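Local atomic coordinates of fructose-bisphosphatase (PDB entry 1VDW), a protein that probably hydrolyses fructose 1,6-bisphosphate to fructose 6-phosphate and phosphate with the help of magnesium, and works as a homodimer of the inositol monophosphatase superfamily. Residues Ala10-Arg15 with Ile55-Asp60; Ala114-Pro119 with Arg123-Ile128. All blocks are in the same frame, centred on the assembly; numbering follows the deposited sequence.

Interaction 1 (Ala10-Arg15 with Ile55-Asp60)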
loop_
_atom_site.group_PDB
_atom_site.type_symbol
_atom_site.label_atom_id
_atom_site.label_comp_id
_atom_site.label_asym_id
_atom_site.label_seq_id
_atom_site.Cartn_x
_atom_site.Cartn_y
_atom_site.Cartn_z
ATOM N N ALA A 10 -7.285 -17.224 -17.708
ATOM C CA ALA A 10 -7.102 -16.323 -16.572
ATOM C C ALA A 10 -7.746 -16.935 -15.330
ATOM O O ALA A 10 -7.181 -16.887 -14.234
ATOM C CB ALA A 10 -7.723 -14.966 -16.873
ATOM N N ILE A 11 -8.930 -17.516 -15.503
ATOM C CA ILE A 11 -9.619 -18.136 -14.381
ATOM C C ILE A 11 -8.850 -19.355 -13.868
ATOM O O ILE A 11 -8.767 -19.569 -12.662
ATOM C CB ILE A 11 -11.052 -18.552 -14.757
ATOM C CG1 ILE A 11 -11.843 -17.321 -15.202
ATOM C CG2 ILE A 11 -11.727 -19.231 -13.570
ATOM C CD1 ILE A 11 -11.878 -16.207 -14.187
ATOM N N ASP A 12 -8.295 -20.160 -14.772
ATOM C CA ASP A 12 -7.517 -21.317 -14.332
ATOM C C ASP A 12 -6.376 -20.806 -13.455
ATOM O O ASP A 12 -6.042 -21.407 -12.436
ATOM C CB ASP A 12 -6.912 -22.083 -15.517
ATOM C CG ASP A 12 -7.958 -22.751 -16.394
ATOM O OD1 ASP A 12 -9.063 -23.057 -15.900
ATOM O OD2 ASP A 12 -7.655 -22.987 -17.583
ATOM N N ILE A 13 -5.778 -19.692 -13.866
ATOM C CA ILE A 13 -4.676 -19.101 -13.121
ATOM C C ILE A 13 -5.123 -18.585 -11.753
ATOM O O ILE A 13 -4.429 -18.791 -10.758
ATOM C CB ILE A 13 -4.013 -17.978 -13.946
ATOM C CG1 ILE A 13 -3.287 -18.604 -15.143
ATOM C CG2 ILE A 13 -3.049 -17.176 -13.077
ATOM C CD1 ILE A 13 -2.759 -17.608 -16.148
ATOM N N ILE A 14 -6.277 -17.929 -11.694
ATOM C CA ILE A 14 -6.783 -17.443 -10.411
ATOM C C ILE A 14 -6.873 -18.636 -9.466
ATOM O O ILE A 14 -6.402 -18.588 -8.332
ATOM C CB ILE A 14 -8.195 -16.809 -10.542
ATOM C CG1 ILE A 14 -8.091 -15.435 -11.202
ATOM C CG2 ILE A 14 -8.858 -16.685 -9.166
ATOM C CD1 ILE A 14 -9.425 -14.754 -11.409
ATOM N N ARG A 15 -7.477 -19.718 -9.949
ATOM C CA ARG A 15 -7.631 -20.919 -9.140
ATOM C C ARG A 15 -6.292 -21.530 -8.731
ATOM O O ARG A 15 -6.104 -21.895 -7.570
ATOM C CB ARG A 15 -8.481 -21.940 -9.897
ATOM C CG ARG A 15 -9.912 -21.472 -10.082
ATOM C CD ARG A 15 -10.694 -22.384 -11.005
ATOM N NE ARG A 15 -12.094 -21.981 -11.073
ATOM C CZ ARG A 15 -12.944 -22.372 -12.015
ATOM N NH1 ARG A 15 -12.543 -23.183 -12.984
ATOM N NH2 ARG A 15 -14.199 -21.950 -11.984
ATOM N N ILE A 55 4.087 -20.188 -15.660
ATOM C CA ILE A 55 4.937 -20.368 -16.830
ATOM C C ILE A 55 4.638 -21.686 -17.534
ATOM O O ILE A 55 4.546 -21.736 -18.761
ATOM C CB ILE A 55 6.431 -20.323 -16.448
ATOM C CG1 ILE A 55 6.771 -18.952 -15.857
ATOM C CG2 ILE A 55 7.291 -20.607 -17.672
ATOM C CD1 ILE A 55 6.448 -17.783 -16.773
ATOM N N SER A 56 4.477 -22.751 -16.755
ATOM C CA SER A 56 4.183 -24.061 -17.323
ATOM C C SER A 56 2.872 -24.000 -18.097
ATOM O O SER A 56 2.742 -24.583 -19.174
ATOM C CB SER A 56 4.078 -25.109 -16.213
ATOM O OG SER A 56 3.010 -24.814 -15.332
ATOM N N LYS A 57 1.904 -23.282 -17.543
ATOM C CA LYS A 57 0.593 -23.130 -18.160
ATOM C C LYS A 57 0.701 -22.630 -19.599
ATOM O O LYS A 57 0.154 -23.235 -20.523
ATOM C CB LYS A 57 -0.249 -22.151 -17.336
ATOM C CG LYS A 57 -1.669 -21.948 -17.833
ATOM C CD LYS A 57 -2.535 -23.173 -17.582
ATOM C CE LYS A 57 -4.001 -22.869 -17.859
ATOM N NZ LYS A 57 -4.884 -24.040 -17.592
ATOM N N PHE A 58 1.417 -21.528 -19.789
ATOM C CA PHE A 58 1.580 -20.951 -21.117
ATOM C C PHE A 58 2.550 -21.727 -21.997
ATOM O O PHE A 58 2.361 -21.808 -23.211
ATOM C CB PHE A 58 2.014 -19.490 -20.994
ATOM C CG PHE A 58 0.953 -18.602 -20.407
ATOM C CD1 PHE A 58 -0.221 -18.349 -21.108
ATOM C CD2 PHE A 58 1.108 -18.051 -19.141
ATOM C CE1 PHE A 58 -1.230 -17.561 -20.558
ATOM C CE2 PHE A 58 0.106 -17.261 -18.579
ATOM C CZ PHE A 58 -1.067 -17.016 -19.290
ATOM N N LYS A 59 3.582 -22.304 -21.390
ATOM C CA LYS A 59 4.553 -23.080 -22.150
ATOM C C LYS A 59 3.852 -24.273 -22.792
ATOM O O LYS A 59 4.062 -24.567 -23.969
ATOM C CB LYS A 59 5.682 -23.575 -21.240
ATOM C CG LYS A 59 6.756 -24.371 -21.968
ATOM C CD LYS A 59 7.846 -24.842 -21.019
ATOM C CE LYS A 59 8.894 -25.669 -21.749
ATOM N NZ LYS A 59 9.557 -24.897 -22.837
ATOM N N ASP A 60 3.010 -24.949 -22.013
ATOM C CA ASP A 60 2.281 -26.115 -22.502
ATOM C C ASP A 60 1.274 -25.769 -23.594
ATOM O O ASP A 60 0.866 -26.640 -24.362
ATOM C CB ASP A 60 1.562 -26.824 -21.350
ATOM C CG ASP A 60 2.521 -27.335 -20.290
ATOM O OD1 ASP A 60 3.701 -27.584 -20.620
ATOM O OD2 ASP A 60 2.092 -27.505 -19.128
#

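Interaction 2 (Ala114-Pro119 with Arg123-Ile128)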
loop_
_atom_site.group_PDB
_atom_site.type_symbol
_atom_site.label_atom_id
_atom_site.label_comp_id
_atom_site.label_asym_id
_atom_site.label_seq_id
_atom_site.Cartn_x
_atom_site.Cartn_y
_atom_site.Cartn_z
ATOM N N ALA A 114 -5.247 -8.652 -21.647
ATOM C CA ALA A 114 -4.368 -8.570 -20.499
ATOM C C ALA A 114 -5.212 -8.637 -19.243
ATOM O O ALA A 114 -6.377 -8.224 -19.237
ATOM C CB ALA A 114 -3.577 -7.269 -20.519
ATOM N N PHE A 115 -4.640 -9.191 -18.183
ATOM C CA PHE A 115 -5.354 -9.236 -16.922
ATOM C C PHE A 115 -4.375 -9.087 -15.781
ATOM O O PHE A 115 -3.184 -9.388 -15.901
ATOM C CB PHE A 115 -6.180 -10.536 -16.767
ATOM C CG PHE A 115 -5.383 -11.749 -16.349
ATOM C CD1 PHE A 115 -5.091 -11.986 -15.007
ATOM C CD2 PHE A 115 -4.970 -12.680 -17.294
ATOM C CE1 PHE A 115 -4.405 -13.138 -14.615
ATOM C CE2 PHE A 115 -4.285 -13.833 -16.910
ATOM C CZ PHE A 115 -4.004 -14.061 -15.569
ATOM N N ILE A 116 -4.898 -8.555 -14.688
ATOM C CA ILE A 116 -4.145 -8.391 -13.459
ATOM C C ILE A 116 -5.074 -8.917 -12.378
ATOM O O ILE A 116 -6.222 -8.482 -12.266
ATOM C CB ILE A 116 -3.804 -6.907 -13.175
ATOM C CG1 ILE A 116 -2.739 -6.429 -14.165
ATOM C CG2 ILE A 116 -3.300 -6.740 -11.730
ATOM C CD1 ILE A 116 -2.496 -4.928 -14.138
ATOM N N TYR A 117 -4.571 -9.869 -11.596
ATOM C CA TYR A 117 -5.325 -10.481 -10.507
ATOM C C TYR A 117 -4.808 -9.945 -9.174
ATOM O O TYR A 117 -3.636 -10.129 -8.845
ATOM C CB TYR A 117 -5.173 -12.011 -10.561
ATOM C CG TYR A 117 -5.820 -12.758 -9.410
ATOM C CD1 TYR A 117 -7.099 -12.426 -8.970
ATOM C CD2 TYR A 117 -5.156 -13.808 -8.769
ATOM C CE1 TYR A 117 -7.706 -13.115 -7.921
ATOM C CE2 TYR A 117 -5.757 -14.506 -7.715
ATOM C CZ TYR A 117 -7.030 -14.151 -7.299
ATOM O OH TYR A 117 -7.626 -14.823 -6.256
ATOM N N GLU A 118 -5.682 -9.278 -8.423
ATOM C CA GLU A 118 -5.329 -8.701 -7.123
ATOM C C GLU A 118 -6.071 -9.610 -6.135
ATOM O O GLU A 118 -7.202 -9.339 -5.731
ATOM C CB GLU A 118 -5.843 -7.263 -7.061
ATOM C CG GLU A 118 -5.550 -6.575 -5.743
ATOM C CD GLU A 118 -6.026 -5.131 -5.663
ATOM O OE1 GLU A 118 -6.829 -4.684 -6.513
ATOM O OE2 GLU A 118 -5.599 -4.439 -4.710
ATOM N N PRO A 119 -5.421 -10.701 -5.709
ATOM C CA PRO A 119 -6.023 -11.676 -4.798
ATOM C C PRO A 119 -6.581 -11.277 -3.445
ATOM O O PRO A 119 -7.625 -11.780 -3.048
ATOM C CB PRO A 119 -4.931 -12.742 -4.659
ATOM C CG PRO A 119 -3.698 -11.964 -4.788
ATOM C CD PRO A 119 -4.004 -11.037 -5.938
ATOM N N ARG A 123 -10.045 -9.380 -6.878
ATOM C CA ARG A 123 -10.301 -8.548 -8.045
ATOM C C ARG A 123 -9.608 -8.993 -9.312
ATOM O O ARG A 123 -8.397 -9.233 -9.319
ATOM C CB ARG A 123 -9.865 -7.112 -7.782
ATOM C CG ARG A 123 -10.714 -6.341 -6.831
ATOM C CD ARG A 123 -10.031 -5.007 -6.620
ATOM N NE ARG A 123 -10.668 -4.207 -5.593
ATOM C CZ ARG A 123 -10.095 -3.167 -4.994
ATOM N NH1 ARG A 123 -8.853 -2.790 -5.313
ATOM N NH2 ARG A 123 -10.770 -2.505 -4.066
ATOM N N LEU A 124 -10.370 -9.080 -10.393
ATOM C CA LEU A 124 -9.792 -9.435 -11.678
ATOM C C LEU A 124 -9.951 -8.251 -12.619
ATOM O O LEU A 124 -11.072 -7.900 -12.995
ATOM C CB LEU A 124 -10.473 -10.664 -12.294
ATOM C CG LEU A 124 -9.933 -11.047 -13.683
ATOM C CD1 LEU A 124 -8.464 -11.415 -13.582
ATOM C CD2 LEU A 124 -10.728 -12.215 -14.259
ATOM N N TYR A 125 -8.832 -7.614 -12.962
ATOM C CA TYR A 125 -8.833 -6.494 -13.896
ATOM C C TYR A 125 -8.528 -7.081 -15.266
ATOM O O TYR A 125 -7.617 -7.902 -15.405
ATOM C CB TYR A 125 -7.726 -5.488 -13.570
ATOM C CG TYR A 125 -7.821 -4.814 -12.226
ATOM C CD1 TYR A 125 -8.326 -3.521 -12.112
ATOM C CD2 TYR A 125 -7.362 -5.452 -11.073
ATOM C CE1 TYR A 125 -8.363 -2.873 -10.873
ATOM C CE2 TYR A 125 -7.395 -4.818 -9.838
ATOM C CZ TYR A 125 -7.894 -3.533 -9.748
ATOM O OH TYR A 125 -7.909 -2.901 -8.522
ATOM N N GLU A 126 -9.285 -6.655 -16.270
ATOM C CA GLU A 126 -9.070 -7.137 -17.624
ATOM C C GLU A 126 -9.027 -5.979 -18.603
ATOM O O GLU A 126 -9.748 -4.993 -18.461
ATOM C CB GLU A 126 -10.181 -8.104 -18.039
ATOM C CG GLU A 126 -10.246 -9.367 -17.207
ATOM C CD GLU A 126 -11.399 -10.255 -17.617
ATOM O OE1 GLU A 126 -11.170 -11.239 -18.357
ATOM O OE2 GLU A 126 -12.537 -9.954 -17.209
ATOM N N GLY A 127 -8.163 -6.112 -19.600
ATOM C CA GLY A 127 -8.038 -5.096 -20.622
ATOM C C GLY A 127 -8.212 -5.770 -21.964
ATOM O O GLY A 127 -7.519 -6.739 -22.276
ATOM N N ILE A 128 -9.162 -5.270 -22.744
ATOM C CA ILE A 128 -9.432 -5.823 -24.062
ATOM C C ILE A 128 -9.378 -4.677 -25.057
ATOM O O ILE A 128 -10.348 -3.938 -25.221
ATOM C CB ILE A 128 -10.828 -6.476 -24.117
ATOM C CG1 ILE A 128 -10.960 -7.510 -22.996
ATOM C CG2 ILE A 128 -11.038 -7.128 -25.482
ATOM C CD1 ILE A 128 -12.358 -8.096 -22.844
#

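Interaction 1 (Ala10-Arg15 with Ile55-Asp60)
K57 and D12 join two neighbouring helices through a salt bridge, while I13 and F58 make an apolar contact beside it. The backbones stay well apart: the closest alpha carbons, CA of I13 and CA of K57, are 8.3 Å from each other, so long side chains must span the gap. The course of K57 illustrates how. Its CB leaves the helix toward D12 and I13, with CG set anti to the backbone N (chi1 -177°), and the chain leans on I9, one turn before I13. A bend at chi2 (71°) then turns the chain, after which CD, CE and NZ run on extended to D12. CE of K57 passes 3.7 Å from OD2 and 3.8 Å from CB of D12, packing its methylene against the shaft of the acid. At the tip, NZ of K57 meets OD2 of D12 at 3.0 Å. The ammonium comes from above the carboxylate, 41° out of its plane, and the two side chains cross almost perpendicularly. The same OD2 is also bridged by K8 on its own helix, and two lysines held around one oxygen would be expected to favour the charged form of the acid.

The second pair is apolar. The extended I13 chain carries CD1 to the outer end of the F58 ring, 3.6 Å from CZ and 3.8 Å from CE2, again at about a right angle; W6 and I9 also touch this ring. In the fold, helices 3-20 and 45-60 lie side by side on the large mixed sheet: the first rests on strand 110-118, and I55 and F58 of the second on V65 of strand 64-67, so that the apolar residues face the sheet and the salt bridge lies on the side turned from it.

Interaction 2 (Ala114-Pro119 with Arg123-Ile128)
E118, R123 and Y125 meet on one face of a beta hairpin whose strands, 114-118 and 123-128, run antiparallel. E118 and R123 form a hydrogen-bonded pair and point the same way side by side, their carboxylate and guanidinium planes 73° apart. R123 NH1 reaches OE1 of E118 at 3.0 Å, on the syn side but tilted from the carboxylate plane. Y125 OH donates to the same OE1 of E118 at 2.9 Å, nearly along its C-O axis, with ring and carboxylate only 25° from coplanar. OE2 of E118 is taken by Y181, and NH2 of R123 by the carbonyl of G95 of the second subunit. R184 bonds Y125 OH through NE and lies close to R123, so a leucine in place of E118 would probably remove the negative charge beside these two arginines and leave Y125 OH without its acceptor. On the other face, E126 bonds to Y113 and pairs with R7, and F115, its chi1 at 80° placing CG between the backbone N and the carbonyl carbon, brings CD1 to 3.7 Å from CD1 of L124.

In the fold
Along the chain both segments of interaction 1 come before those of interaction 2, yet their centres lie only 14 Å apart and they touch. Helix 3-20 is the shared element: one flank meets helix 45-60, and its underside packs on the hairpin of the eight-stranded sheet. A10 CB lies 3.6 Å from F115 CD2, and I13 CD1 is 3.8 Å from F115 CZ. The hairpin's opposite face meets helices 175-184 and 199-211, a helix-sheet-helix layering in keeping with the inositol monophosphatase fold. The side chain of I116 is about 7 Å from that of D87, a predicted magnesium ligand; the hairpin thus lies near the probable metal site, while R123, at the start of its second strand, reaches the second subunit.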